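Local coordinates for protein beta-phenylalanine aminotransferase (Variovorax paradoxus, PDB 4AO9) that probably transfers the amino group of beta-phenylalanine to a keto acid acceptor, using bound pyridoxal-5'-phosphate as its cofactor, at residues A[31-36]-A[404-409]; A[158-163]-A[197-202]; A[356-361]-A[437-442]. One frame throughout, in Å; residues are numbered along the deposited sequence.

Interaction 1: A[31-36]-A[404-409]; sequences ADAYRR and LFFHLL
Ala33 points its methyl toward Phe406, and the two residues bring their helices to 6.5 Å between CA atoms. Ala33 CB rests beside the root of the ring, 4.0 Å from Phe406 CD2 and almost as near to CB and CG of Phe406. Tyr34 leaves its helix on the far side, but with CG beside the backbone N (chi1 -85°) its ring swings back, so that CE1 comes within 3.7 Å of Phe406 CE2. The rings meet obliquely, their planes inclined at 61° and their centroids 5.7 Å apart. Helix 23-40 near the N-terminus is thus laid against helix 398-410 of the C-terminal part of this class III aminotransferase, and Phe37 adds an edge-to-face contact to the Phe406 ring. The phenol end of Tyr34 lies beyond the contact, hydrogen-bonded through OH to Gln402. Arg36 folds back along its own helix: NE and NH2 both grip Asp32 OD2 in the guanidinium plane, each at 2.9 Å and from the same face of the carboxylate. One face of that guanidinium lies over Ala33 CA, just behind the methyl that meets Phe406.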
ATOM      1  N   ALA A  31     -22.032  23.756  19.770  1.00 21.19           N
ATOM      2  CA  ALA A  31     -23.132  22.870  20.167  1.00 21.21           C
ATOM      3  C   ALA A  31     -24.296  23.002  19.185  1.00 21.27           C
ATOM      4  O   ALA A  31     -24.896  22.002  18.772  1.00 21.05           O
ATOM      5  CB  ALA A  31     -23.592  23.183  21.593  1.00 21.65           C
ATOM      6  N   ASP A  32     -24.593  24.242  18.808  1.00 21.44           N
ATOM      7  CA  ASP A  32     -25.621  24.544  17.824  1.00 21.60           C
ATOM      8  C   ASP A  32     -25.287  23.933  16.449  1.00 20.66           C
ATOM      9  O   ASP A  32     -26.146  23.329  15.812  1.00 20.73           O
ATOM     10  CB  ASP A  32     -25.818  26.066  17.728  1.00 22.57           C
ATOM     11  CG  ASP A  32     -26.837  26.456  16.688  1.00 24.49           C
ATOM     12  OD1 ASP A  32     -28.043  26.196  16.902  1.00 29.07           O
ATOM     13  OD2 ASP A  32     -26.433  27.026  15.654  1.00 28.59           O
ATOM     14  N   ALA A  33     -24.036  24.079  16.010  1.00 19.49           N
ATOM     15  CA  ALA A  33     -23.605  23.521  14.723  1.00 18.44           C
ATOM     16  C   ALA A  33     -23.730  21.994  14.695  1.00 17.85           C
ATOM     17  O   ALA A  33     -24.195  21.419  13.697  1.00 17.14           O
ATOM     18  CB  ALA A  33     -22.180  23.957  14.395  1.00 18.17           C
ATOM     19  N   TYR A  34     -23.329  21.350  15.792  1.00 17.66           N
ATOM     20  CA  TYR A  34     -23.465  19.895  15.931  1.00 17.54           C
ATOM     21  C   TYR A  34     -24.927  19.471  15.785  1.00 18.13           C
ATOM     22  O   TYR A  34     -25.237  18.521  15.065  1.00 18.22           O
ATOM     23  CB  TYR A  34     -22.929  19.403  17.276  1.00 17.58           C
ATOM     24  CG  TYR A  34     -21.431  19.132  17.369  1.00 16.83           C
ATOM     25  CD1 TYR A  34     -20.496  19.922  16.698  1.00 18.37           C
ATOM     26  CD2 TYR A  34     -20.955  18.099  18.182  1.00 18.10           C
ATOM     27  CE1 TYR A  34     -19.121  19.675  16.821  1.00 17.82           C
ATOM     28  CE2 TYR A  34     -19.594  17.842  18.312  1.00 18.06           C
ATOM     29  CZ  TYR A  34     -18.679  18.639  17.636  1.00 18.02           C
ATOM     30  OH  TYR A  34     -17.333  18.378  17.779  1.00 20.41           O
ATOM     31  N   ARG A  35     -25.828  20.187  16.461  1.00 18.52           N
ATOM     32  CA  ARG A  35     -27.246  19.836  16.409  1.00 18.93           C
ATOM     33  C   ARG A  35     -27.826  19.968  15.006  1.00 18.35           C
ATOM     34  O   ARG A  35     -28.527  19.068  14.532  1.00 18.42           O
ATOM     35  CB  ARG A  35     -28.074  20.672  17.393  1.00 20.00           C
ATOM     36  CG  ARG A  35     -29.540  20.246  17.428  1.00 22.06           C
ATOM     37  CD  ARG A  35     -30.447  21.264  18.103  1.00 26.06           C
ATOM     38  NE  ARG A  35     -30.458  22.578  17.455  1.00 28.51           N
ATOM     39  CZ  ARG A  35     -31.004  22.847  16.270  1.00 30.62           C
ATOM     40  NH1 ARG A  35     -31.575  21.888  15.547  1.00 32.30           N
ATOM     41  NH2 ARG A  35     -30.958  24.087  15.796  1.00 31.27           N
ATOM     42  N   ARG A  36     -27.548  21.093  14.350  1.00 17.94           N
ATOM     43  CA  ARG A  36     -28.056  21.338  13.006  1.00 17.85           C
ATOM     44  C   ARG A  36     -27.503  20.305  12.016  1.00 16.68           C
ATOM     45  O   ARG A  36     -28.243  19.774  11.185  1.00 16.79           O
ATOM     46  CB  ARG A  36     -27.743  22.769  12.556  1.00 18.51           C
ATOM     47  CG  ARG A  36     -28.653  23.833  13.184  1.00 21.22           C
ATOM     48  CD  ARG A  36     -28.409  25.227  12.601  1.00 25.18           C
ATOM     49  NE  ARG A  36     -27.209  25.865  13.153  1.00 29.06           N
ATOM     50  CZ  ARG A  36     -26.024  25.905  12.548  1.00 30.41           C
ATOM     51  NH1 ARG A  36     -25.856  25.345  11.353  1.00 31.73           N
ATOM     52  NH2 ARG A  36     -24.999  26.508  13.141  1.00 30.29           N
ATOM     53  N   LEU A 404     -15.897  26.682  10.997  1.00 13.43           N
ATOM     54  CA  LEU A 404     -15.677  26.908   9.561  1.00 13.01           C
ATOM     55  C   LEU A 404     -16.174  25.743   8.708  1.00 12.84           C
ATOM     56  O   LEU A 404     -16.895  25.944   7.726  1.00 12.84           O
ATOM     57  CB  LEU A 404     -14.190  27.162   9.266  1.00 12.66           C
ATOM     58  CG  LEU A 404     -13.841  27.359   7.781  1.00 12.46           C
ATOM     59  CD1 LEU A 404     -14.560  28.565   7.161  1.00 14.28           C
ATOM     60  CD2 LEU A 404     -12.338  27.521   7.641  1.00 13.21           C
ATOM     61  N   PHE A 405     -15.779  24.529   9.098  1.00 12.52           N
ATOM     62  CA  PHE A 405     -16.179  23.312   8.396  1.00 12.52           C
ATOM     63  C   PHE A 405     -17.701  23.191   8.272  1.00 12.58           C
ATOM     64  O   PHE A 405     -18.221  22.963   7.179  1.00 12.26           O
ATOM     65  CB  PHE A 405     -15.594  22.071   9.092  1.00 12.92           C
ATOM     66  CG  PHE A 405     -16.083  20.775   8.516  1.00 12.68           C
ATOM     67  CD1 PHE A 405     -15.527  20.268   7.338  1.00 14.27           C
ATOM     68  CD2 PHE A 405     -17.120  20.075   9.131  1.00 14.19           C
ATOM     69  CE1 PHE A 405     -15.993  19.076   6.787  1.00 13.93           C
ATOM     70  CE2 PHE A 405     -17.594  18.875   8.583  1.00 14.83           C
ATOM     71  CZ  PHE A 405     -17.027  18.383   7.406  1.00 15.14           C
ATOM     72  N   PHE A 406     -18.407  23.361   9.390  1.00 12.64           N
ATOM     73  CA  PHE A 406     -19.869  23.249   9.384  1.00 13.29           C
ATOM     74  C   PHE A 406     -20.539  24.382   8.616  1.00 13.06           C
ATOM     75  O   PHE A 406     -21.519  24.158   7.900  1.00 13.31           O
ATOM     76  CB  PHE A 406     -20.423  23.147  10.810  1.00 14.22           C
ATOM     77  CG  PHE A 406     -20.065  21.864  11.506  1.00 14.11           C
ATOM     78  CD1 PHE A 406     -20.561  20.644  11.040  1.00 13.96           C
ATOM     79  CD2 PHE A 406     -19.237  21.865  12.627  1.00 15.11           C
ATOM     80  CE1 PHE A 406     -20.222  19.456  11.670  1.00 15.43           C
ATOM     81  CE2 PHE A 406     -18.892  20.677  13.262  1.00 16.30           C
ATOM     82  CZ  PHE A 406     -19.390  19.469  12.781  1.00 15.98           C
ATOM     83  N   HIS A 407     -19.981  25.587   8.736  1.00 13.64           N
ATOM     84  CA  HIS A 407     -20.445  26.714   7.945  1.00 13.96           C
ATOM     85  C   HIS A 407     -20.338  26.418   6.450  1.00 13.68           C
ATOM     86  O   HIS A 407     -21.275  26.676   5.700  1.00 14.53           O
ATOM     87  CB  HIS A 407     -19.673  27.998   8.285  1.00 14.23           C
ATOM     88  CG  HIS A 407     -20.002  29.142   7.380  1.00 14.84           C
ATOM     89  ND1 HIS A 407     -21.160  29.882   7.509  1.00 16.85           N
ATOM     90  CD2 HIS A 407     -19.350  29.647   6.305  1.00 15.81           C
ATOM     91  CE1 HIS A 407     -21.197  30.800   6.562  1.00 17.41           C
ATOM     92  NE2 HIS A 407     -20.110  30.683   5.821  1.00 16.98           N
ATOM     93  N   LEU A 408     -19.199  25.872   6.023  1.00 13.21           N
ATOM     94  CA  LEU A 408     -19.005  25.576   4.611  1.00 13.03           C
ATOM     95  C   LEU A 408     -20.013  24.538   4.132  1.00 13.11           C
ATOM     96  O   LEU A 408     -20.579  24.680   3.050  1.00 13.44           O
ATOM     97  CB  LEU A 408     -17.550  25.164   4.321  1.00 12.33           C
ATOM     98  CG  LEU A 408     -16.541  26.318   4.404  1.00 12.10           C
ATOM     99  CD1 LEU A 408     -15.124  25.753   4.363  1.00 12.10           C
ATOM    100  CD2 LEU A 408     -16.756  27.342   3.291  1.00 13.22           C
ATOM    101  N   LEU A 409     -20.281  23.522   4.952  1.00 13.06           N
ATOM    102  CA  LEU A 409     -21.341  22.563   4.609  1.00 13.57           C
ATOM    103  C   LEU A 409     -22.673  23.274   4.376  1.00 14.20           C
ATOM    104  O   LEU A 409     -23.370  22.962   3.416  1.00 14.28           O
ATOM    105  CB  LEU A 409     -21.512  21.474   5.674  1.00 13.69           C
ATOM    106  CG  LEU A 409     -20.381  20.460   5.866  1.00 12.80           C
ATOM    107  CD1 LEU A 409     -20.755  19.480   6.969  1.00 14.35           C
ATOM    108  CD2 LEU A 409     -20.065  19.700   4.578  1.00 12.44           C
TER

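Interaction 2: A[158-163]-A[197-202]; sequences MALTAA and FDFLVL
Leu160 and Phe197 mark the nearest backbones, with CA atoms 9.4 Å apart, so the helical segment 158-163 and the segment 197-202 meet through side chains alone. Both belong to the alpha/beta large domain of a fold type I pyridoxal-phosphate enzyme: strand 198-202 runs parallel to 171-175 at one margin of the seven-stranded sheet, and helix 152-167 packs on the sheet, with Leu160 also touching Ile172, Val223 and Leu225. Residues at the beginning of this helix line the cofactor pocket, whereas the Leu160 side chain is about 11 Å from the cofactor.

One methyl carries the contact. Leu160 CD1 is extended anti to CA (chi2 176°) and reaches two phenylalanine rings at once. It approaches the Phe197 ring obliquely, 4.5 Å from CE2, a loose van der Waals contact. Asp198, the residue between the two phenylalanines, is the centre of an inverse gamma turn, closed by a weak bond from Phe199 N to Phe197 O. Across this turn Phe197 CB lies 3.6 Å above one face of the Phe199 ring, toward its rim.

Around them, Phe186 meets the Phe199 ring edge-to-face. Pro196 of the second subunit packs on Phe197, so this hydrophobic cluster reaches the dimer interface, and Thr193 of that subunit touches Thr161. At Phe199 the leucine methyl arrives at the ring edge, close to the ring plane, with CD1 4.4 Å from CE1.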
ATOM      1  N   MET A 158      10.396   2.663   1.323  1.00  7.41           N
ATOM      2  CA  MET A 158      11.406   2.123   0.439  1.00  7.54           C
ATOM      3  C   MET A 158      12.535   3.086   0.182  1.00  7.24           C
ATOM      4  O   MET A 158      13.687   2.661   0.091  1.00  7.49           O
ATOM      5  CB  MET A 158      10.799   1.641  -0.877  1.00  8.19           C
ATOM      6  CG  MET A 158       9.806   0.499  -0.729  1.00  8.83           C
ATOM      7  SD  MET A 158      10.328  -0.888   0.312  1.00 11.25           S
ATOM      8  CE  MET A 158      11.862  -1.397  -0.464  1.00 12.77           C
ATOM      9  N   ALA A 159      12.221   4.373   0.042  1.00  6.40           N
ATOM     10  CA  ALA A 159      13.272   5.381  -0.134  1.00  6.67           C
ATOM     11  C   ALA A 159      14.219   5.395   1.057  1.00  7.19           C
ATOM     12  O   ALA A 159      15.440   5.458   0.889  1.00  7.48           O
ATOM     13  CB  ALA A 159      12.674   6.752  -0.348  1.00  7.74           C
ATOM     14  N   LEU A 160      13.647   5.358   2.255  1.00  7.55           N
ATOM     15  CA  LEU A 160      14.463   5.297   3.473  1.00  7.61           C
ATOM     16  C   LEU A 160      15.319   4.045   3.523  1.00  8.10           C
ATOM     17  O   LEU A 160      16.517   4.103   3.819  1.00  8.86           O
ATOM     18  CB  LEU A 160      13.595   5.416   4.731  1.00  7.45           C
ATOM     19  CG  LEU A 160      12.899   6.757   4.950  1.00  8.02           C
ATOM     20  CD1 LEU A 160      11.996   6.662   6.179  1.00  9.19           C
ATOM     21  CD2 LEU A 160      13.934   7.901   5.091  1.00  8.62           C
ATOM     22  N   THR A 161      14.717   2.903   3.224  1.00  8.45           N
ATOM     23  CA  THR A 161      15.403   1.627   3.228  1.00  9.15           C
ATOM     24  C   THR A 161      16.575   1.665   2.254  1.00  8.82           C
ATOM     25  O   THR A 161      17.686   1.214   2.580  1.00  9.10           O
ATOM     26  CB  THR A 161      14.397   0.541   2.808  1.00  9.91           C
ATOM     27  OG1 THR A 161      13.367   0.480   3.801  1.00 11.74           O
ATOM     28  CG2 THR A 161      15.071  -0.812   2.691  1.00 10.99           C
ATOM     29  N   ALA A 162      16.328   2.215   1.068  1.00  8.68           N
ATOM     30  CA  ALA A 162      17.374   2.351   0.056  1.00  8.82           C
ATOM     31  C   ALA A 162      18.534   3.185   0.581  1.00  8.60           C
ATOM     32  O   ALA A 162      19.707   2.820   0.411  1.00  9.29           O
ATOM     33  CB  ALA A 162      16.799   2.987  -1.202  1.00  9.62           C
ATOM     34  N   ALA A 163      18.211   4.315   1.200  1.00  8.16           N
ATOM     35  CA  ALA A 163      19.242   5.237   1.674  1.00  8.29           C
ATOM     36  C   ALA A 163      20.086   4.635   2.794  1.00  8.36           C
ATOM     37  O   ALA A 163      21.321   4.796   2.801  1.00  8.48           O
ATOM     38  CB  ALA A 163      18.612   6.538   2.113  1.00  8.91           C
ATOM     39  N   PHE A 197      12.619   3.501  13.256  1.00  9.52           N
ATOM     40  CA  PHE A 197      13.930   3.904  12.737  1.00  9.17           C
ATOM     41  C   PHE A 197      14.560   4.871  13.739  1.00  9.67           C
ATOM     42  O   PHE A 197      13.881   5.385  14.650  1.00 10.65           O
ATOM     43  CB  PHE A 197      13.793   4.634  11.393  1.00  8.75           C
ATOM     44  CG  PHE A 197      13.394   3.761  10.236  1.00  8.60           C
ATOM     45  CD1 PHE A 197      14.338   2.981   9.560  1.00  9.27           C
ATOM     46  CD2 PHE A 197      12.083   3.764   9.777  1.00 10.36           C
ATOM     47  CE1 PHE A 197      13.971   2.191   8.457  1.00 11.34           C
ATOM     48  CE2 PHE A 197      11.711   2.978   8.670  1.00 11.79           C
ATOM     49  CZ  PHE A 197      12.654   2.191   8.023  1.00 11.76           C
ATOM     50  N   ASP A 198      15.857   5.125  13.575  1.00  9.68           N
ATOM     51  CA  ASP A 198      16.545   6.127  14.382  1.00 10.75           C
ATOM     52  C   ASP A 198      16.307   7.529  13.810  1.00 10.74           C
ATOM     53  O   ASP A 198      17.107   8.026  13.020  1.00 11.23           O
ATOM     54  CB  ASP A 198      18.042   5.822  14.461  1.00 11.12           C
ATOM     55  CG  ASP A 198      18.787   6.837  15.305  1.00 14.46           C
ATOM     56  OD1 ASP A 198      18.174   7.394  16.243  1.00 17.15           O
ATOM     57  OD2 ASP A 198      19.969   7.085  15.009  1.00 17.57           O
ATOM     58  N   PHE A 199      15.206   8.158  14.208  1.00 11.25           N
ATOM     59  CA  PHE A 199      14.867   9.493  13.719  1.00 11.34           C
ATOM     60  C   PHE A 199      15.435  10.610  14.579  1.00 11.98           C
ATOM     61  O   PHE A 199      15.266  10.598  15.807  1.00 14.34           O
ATOM     62  CB  PHE A 199      13.347   9.667  13.651  1.00 11.27           C
ATOM     63  CG  PHE A 199      12.683   8.856  12.580  1.00 11.21           C
ATOM     64  CD1 PHE A 199      12.910   9.131  11.233  1.00  9.77           C
ATOM     65  CD2 PHE A 199      11.802   7.821  12.914  1.00 12.11           C
ATOM     66  CE1 PHE A 199      12.281   8.380  10.230  1.00 10.42           C
ATOM     67  CE2 PHE A 199      11.180   7.075  11.919  1.00 10.65           C
ATOM     68  CZ  PHE A 199      11.407   7.356  10.588  1.00 10.93           C
ATOM     69  N   LEU A 200      16.063  11.586  13.921  1.00 10.67           N
ATOM     70  CA  LEU A 200      16.437  12.855  14.551  1.00 10.80           C
ATOM     71  C   LEU A 200      15.479  13.922  14.019  1.00 10.29           C
ATOM     72  O   LEU A 200      15.499  14.241  12.824  1.00  9.84           O
ATOM     73  CB  LEU A 200      17.885  13.207  14.213  1.00 11.27           C
ATOM     74  CG  LEU A 200      18.384  14.593  14.624  1.00 11.95           C
ATOM     75  CD1 LEU A 200      18.275  14.805  16.136  1.00 14.11           C
ATOM     76  CD2 LEU A 200      19.822  14.772  14.178  1.00 12.88           C
ATOM     77  N   VAL A 201      14.635  14.457  14.906  1.00 10.58           N
ATOM     78  CA  VAL A 201      13.564  15.367  14.512  1.00 10.85           C
ATOM     79  C   VAL A 201      14.000  16.804  14.771  1.00 11.10           C
ATOM     80  O   VAL A 201      14.265  17.189  15.924  1.00 12.55           O
ATOM     81  CB  VAL A 201      12.233  15.068  15.273  1.00 10.92           C
ATOM     82  CG1 VAL A 201      11.107  15.963  14.748  1.00 12.68           C
ATOM     83  CG2 VAL A 201      11.847  13.593  15.142  1.00 11.38           C
ATOM     84  N   LEU A 202      14.068  17.587  13.698  1.00 10.70           N
ATOM     85  CA  LEU A 202      14.553  18.962  13.750  1.00 10.75           C
ATOM     86  C   LEU A 202      13.433  19.923  13.388  1.00 10.81           C
ATOM     87  O   LEU A 202      12.464  19.536  12.740  1.00 10.77           O
ATOM     88  CB  LEU A 202      15.727  19.127  12.776  1.00 10.90           C
ATOM     89  CG  LEU A 202      16.971  18.266  13.026  1.00 10.47           C
ATOM     90  CD1 LEU A 202      18.074  18.602  12.017  1.00 12.15           C
ATOM     91  CD2 LEU A 202      17.495  18.424  14.455  1.00 12.34           C
TER

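Interaction 3: A[356-361]-A[437-442]; sequences ARLNAL and AAIGSF
The flat group that meets the opposite helix is the peptide joining Ile439 to Gly440: Leu361 CD2 lies over one face of it, almost directly above the nitrogen and 3.7 Å from Gly440 N. The same methyl stands 3.9 Å from Gly440 CA, beside backbone that carries no side chain. No aromatic ring takes part across the two segments; the Phe442 ring belongs to another neighbourhood, stacked on His446 and inclined against His407.

The remaining contact is between branched aliphatic chains. Leu361 points at the other helix with CG anti to the backbone N (chi1 171°), which sends the branch toward that helix, where CD2 sits over the Ile439-Gly440 junction; it comes 3.9 Å from Ile439 CG2. One turn earlier, Leu358 starts off to the side of the interface and then bends in, its CD2 reaching 3.7 Å from Ile439 CG1. These two side chains cross at about a right angle. Ile439 therefore offers one branch to each leucine, CG1 to Leu358 and CG2 to Leu361.

Helices 341-365 and 429-445 run side by side in the same direction, their segment axes at 16° and 10.5 Å apart. They probably form part of the small domain, as in other fold type I aminotransferases. Phe371 of strand 370-374 touches both Leu358 and Ile439, and Leu404 of helix 398-410 also reaches Ile439. The salt bridge of Arg357 with Asp433, one turn before Ala437, adds an ionic tie between the same two helices.

Across the segments themselves there is neither hydrogen bond nor charge pair, so this interface depends on the van der Waals fit of aliphatic branches against each other and of one methyl against backbone.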
ATOM      1  N   ALA A 356      -4.684  34.643  -2.687  1.00 15.44           N
ATOM      2  CA  ALA A 356      -4.514  36.087  -2.537  1.00 16.08           C
ATOM      3  C   ALA A 356      -5.848  36.770  -2.230  1.00 16.18           C
ATOM      4  O   ALA A 356      -5.904  37.640  -1.353  1.00 16.80           O
ATOM      5  CB  ALA A 356      -3.862  36.687  -3.770  1.00 16.68           C
ATOM      6  N   ARG A 357      -6.912  36.369  -2.928  1.00 15.81           N
ATOM      7  CA  ARG A 357      -8.251  36.906  -2.661  1.00 16.05           C
ATOM      8  C   ARG A 357      -8.662  36.638  -1.217  1.00 15.74           C
ATOM      9  O   ARG A 357      -9.166  37.524  -0.532  1.00 16.87           O
ATOM     10  CB  ARG A 357      -9.296  36.322  -3.612  1.00 16.36           C
ATOM     11  CG  ARG A 357      -9.296  36.913  -5.015  1.00 18.39           C
ATOM     12  CD  ARG A 357     -10.202  36.103  -5.932  1.00 19.42           C
ATOM     13  NE  ARG A 357     -11.621  36.258  -5.624  1.00 20.74           N
ATOM     14  CZ  ARG A 357     -12.599  35.557  -6.193  1.00 20.87           C
ATOM     15  NH1 ARG A 357     -12.324  34.620  -7.098  1.00 20.85           N
ATOM     16  NH2 ARG A 357     -13.861  35.784  -5.853  1.00 22.01           N
ATOM     17  N   LEU A 358      -8.436  35.413  -0.749  1.00 14.65           N
ATOM     18  CA  LEU A 358      -8.816  35.050   0.607  1.00 14.01           C
ATOM     19  C   LEU A 358      -8.016  35.801   1.662  1.00 14.28           C
ATOM     20  O   LEU A 358      -8.580  36.260   2.653  1.00 14.57           O
ATOM     21  CB  LEU A 358      -8.667  33.544   0.814  1.00 13.53           C
ATOM     22  CG  LEU A 358      -9.643  32.666   0.040  1.00 13.14           C
ATOM     23  CD1 LEU A 358      -9.142  31.223   0.066  1.00 11.76           C
ATOM     24  CD2 LEU A 358     -11.059  32.778   0.604  1.00 13.79           C
ATOM     25  N   ASN A 359      -6.704  35.905   1.463  1.00 14.75           N
ATOM     26  CA  ASN A 359      -5.857  36.644   2.393  1.00 15.24           C
ATOM     27  C   ASN A 359      -6.185  38.133   2.447  1.00 15.88           C
ATOM     28  O   ASN A 359      -6.165  38.728   3.521  1.00 16.68           O
ATOM     29  CB  ASN A 359      -4.386  36.367   2.107  1.00 15.11           C
ATOM     30  CG  ASN A 359      -3.961  35.023   2.649  1.00 15.75           C
ATOM     31  OD1 ASN A 359      -4.461  34.589   3.687  1.00 16.04           O
ATOM     32  ND2 ASN A 359      -3.044  34.358   1.958  1.00 14.81           N
ATOM     33  N   ALA A 360      -6.545  38.701   1.303  1.00 16.43           N
ATOM     34  CA  ALA A 360      -6.951  40.109   1.243  1.00 17.17           C
ATOM     35  C   ALA A 360      -8.241  40.321   2.029  1.00 17.64           C
ATOM     36  O   ALA A 360      -8.361  41.291   2.791  1.00 18.31           O
ATOM     37  CB  ALA A 360      -7.115  40.556  -0.200  1.00 17.70           C
ATOM     38  N   LEU A 361      -9.192  39.407   1.851  1.00 17.70           N
ATOM     39  CA  LEU A 361     -10.468  39.450   2.563  1.00 17.87           C
ATOM     40  C   LEU A 361     -10.262  39.416   4.077  1.00 18.57           C
ATOM     41  O   LEU A 361     -10.800  40.254   4.805  1.00 19.11           O
ATOM     42  CB  LEU A 361     -11.376  38.298   2.102  1.00 17.83           C
ATOM     43  CG  LEU A 361     -12.679  38.001   2.853  1.00 18.22           C
ATOM     44  CD1 LEU A 361     -13.639  39.189   2.821  1.00 20.17           C
ATOM     45  CD2 LEU A 361     -13.345  36.743   2.276  1.00 19.38           C
ATOM     46  N   ALA A 437     -16.988  33.781  -1.287  1.00 15.93           N
ATOM     47  CA  ALA A 437     -18.210  34.322  -0.699  1.00 16.48           C
ATOM     48  C   ALA A 437     -18.556  33.642   0.628  1.00 16.36           C
ATOM     49  O   ALA A 437     -19.042  34.297   1.553  1.00 17.47           O
ATOM     50  CB  ALA A 437     -19.370  34.229  -1.685  1.00 16.38           C
ATOM     51  N   ALA A 438     -18.279  32.338   0.732  1.00 15.79           N
ATOM     52  CA  ALA A 438     -18.565  31.583   1.953  1.00 15.84           C
ATOM     53  C   ALA A 438     -17.630  31.941   3.110  1.00 15.83           C
ATOM     54  O   ALA A 438     -18.037  31.939   4.273  1.00 15.97           O
ATOM     55  CB  ALA A 438     -18.554  30.084   1.675  1.00 15.50           C
ATOM     56  N   ILE A 439     -16.380  32.269   2.790  1.00 15.73           N
ATOM     57  CA  ILE A 439     -15.462  32.779   3.802  1.00 16.00           C
ATOM     58  C   ILE A 439     -15.918  34.168   4.246  1.00 16.54           C
ATOM     59  O   ILE A 439     -15.869  34.491   5.431  1.00 16.65           O
ATOM     60  CB  ILE A 439     -13.985  32.776   3.298  1.00 15.36           C
ATOM     61  CG1 ILE A 439     -13.548  31.347   2.921  1.00 15.31           C
ATOM     62  CG2 ILE A 439     -13.025  33.399   4.336  1.00 16.49           C
ATOM     63  CD1 ILE A 439     -13.677  30.305   4.049  1.00 15.16           C
ATOM     64  N   GLY A 440     -16.386  34.966   3.285  1.00 17.08           N
ATOM     65  CA  GLY A 440     -16.957  36.287   3.578  1.00 18.04           C
ATOM     66  C   GLY A 440     -18.141  36.187   4.523  1.00 18.67           C
ATOM     67  O   GLY A 440     -18.216  36.920   5.515  1.00 19.20           O
ATOM     68  N   SER A 441     -19.060  35.268   4.231  1.00 18.93           N
ATOM     69  CA  SER A 441     -20.223  35.076   5.097  1.00 19.62           C
ATOM     70  C   SER A 441     -19.842  34.461   6.443  1.00 19.44           C
ATOM     71  O   SER A 441     -20.476  34.749   7.459  1.00 20.47           O
ATOM     72  CB  SER A 441     -21.326  34.267   4.401  1.00 19.68           C
ATOM     73  OG  SER A 441     -20.902  32.949   4.105  1.00 20.28           O
ATOM     74  N   PHE A 442     -18.803  33.622   6.460  1.00 18.85           N
ATOM     75  CA  PHE A 442     -18.291  33.092   7.716  1.00 18.47           C
ATOM     76  C   PHE A 442     -17.823  34.213   8.646  1.00 19.33           C
ATOM     77  O   PHE A 442     -18.236  34.276   9.805  1.00 19.20           O
ATOM     78  CB  PHE A 442     -17.151  32.092   7.480  1.00 17.56           C
ATOM     79  CG  PHE A 442     -16.580  31.527   8.746  1.00 16.27           C
ATOM     80  CD1 PHE A 442     -17.313  30.626   9.513  1.00 15.61           C
ATOM     81  CD2 PHE A 442     -15.310  31.905   9.179  1.00 16.45           C
ATOM     82  CE1 PHE A 442     -16.793  30.110  10.692  1.00 14.78           C
ATOM     83  CE2 PHE A 442     -14.777  31.390  10.359  1.00 16.79           C
ATOM     84  CZ  PHE A 442     -15.519  30.487  11.114  1.00 16.26           C
TER

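Interactions 1 and 3 lie on the same side of the chain's centre, their centres 18 Å apart, and are joined through the neighbouring helices 398-410 and 429-445: His407 NE2 probably hydrogen-bonds to Ala438 O and Ser441 OG. Interaction 2 is on the opposite side, about 40 Å from both by centres, in the cofactor-binding domain. Interactions 1 and 2 are buried; interaction 3 is only partly so. All three are apolar across their segments, but interaction 1 pairs two rings beside a salt-bridge network, interaction 2 sets a leucine among phenylalanines near the dimer interface, and interaction 3 packs aliphatic branches on each other and on a peptide. Only interaction 2 is touched by the second subunit.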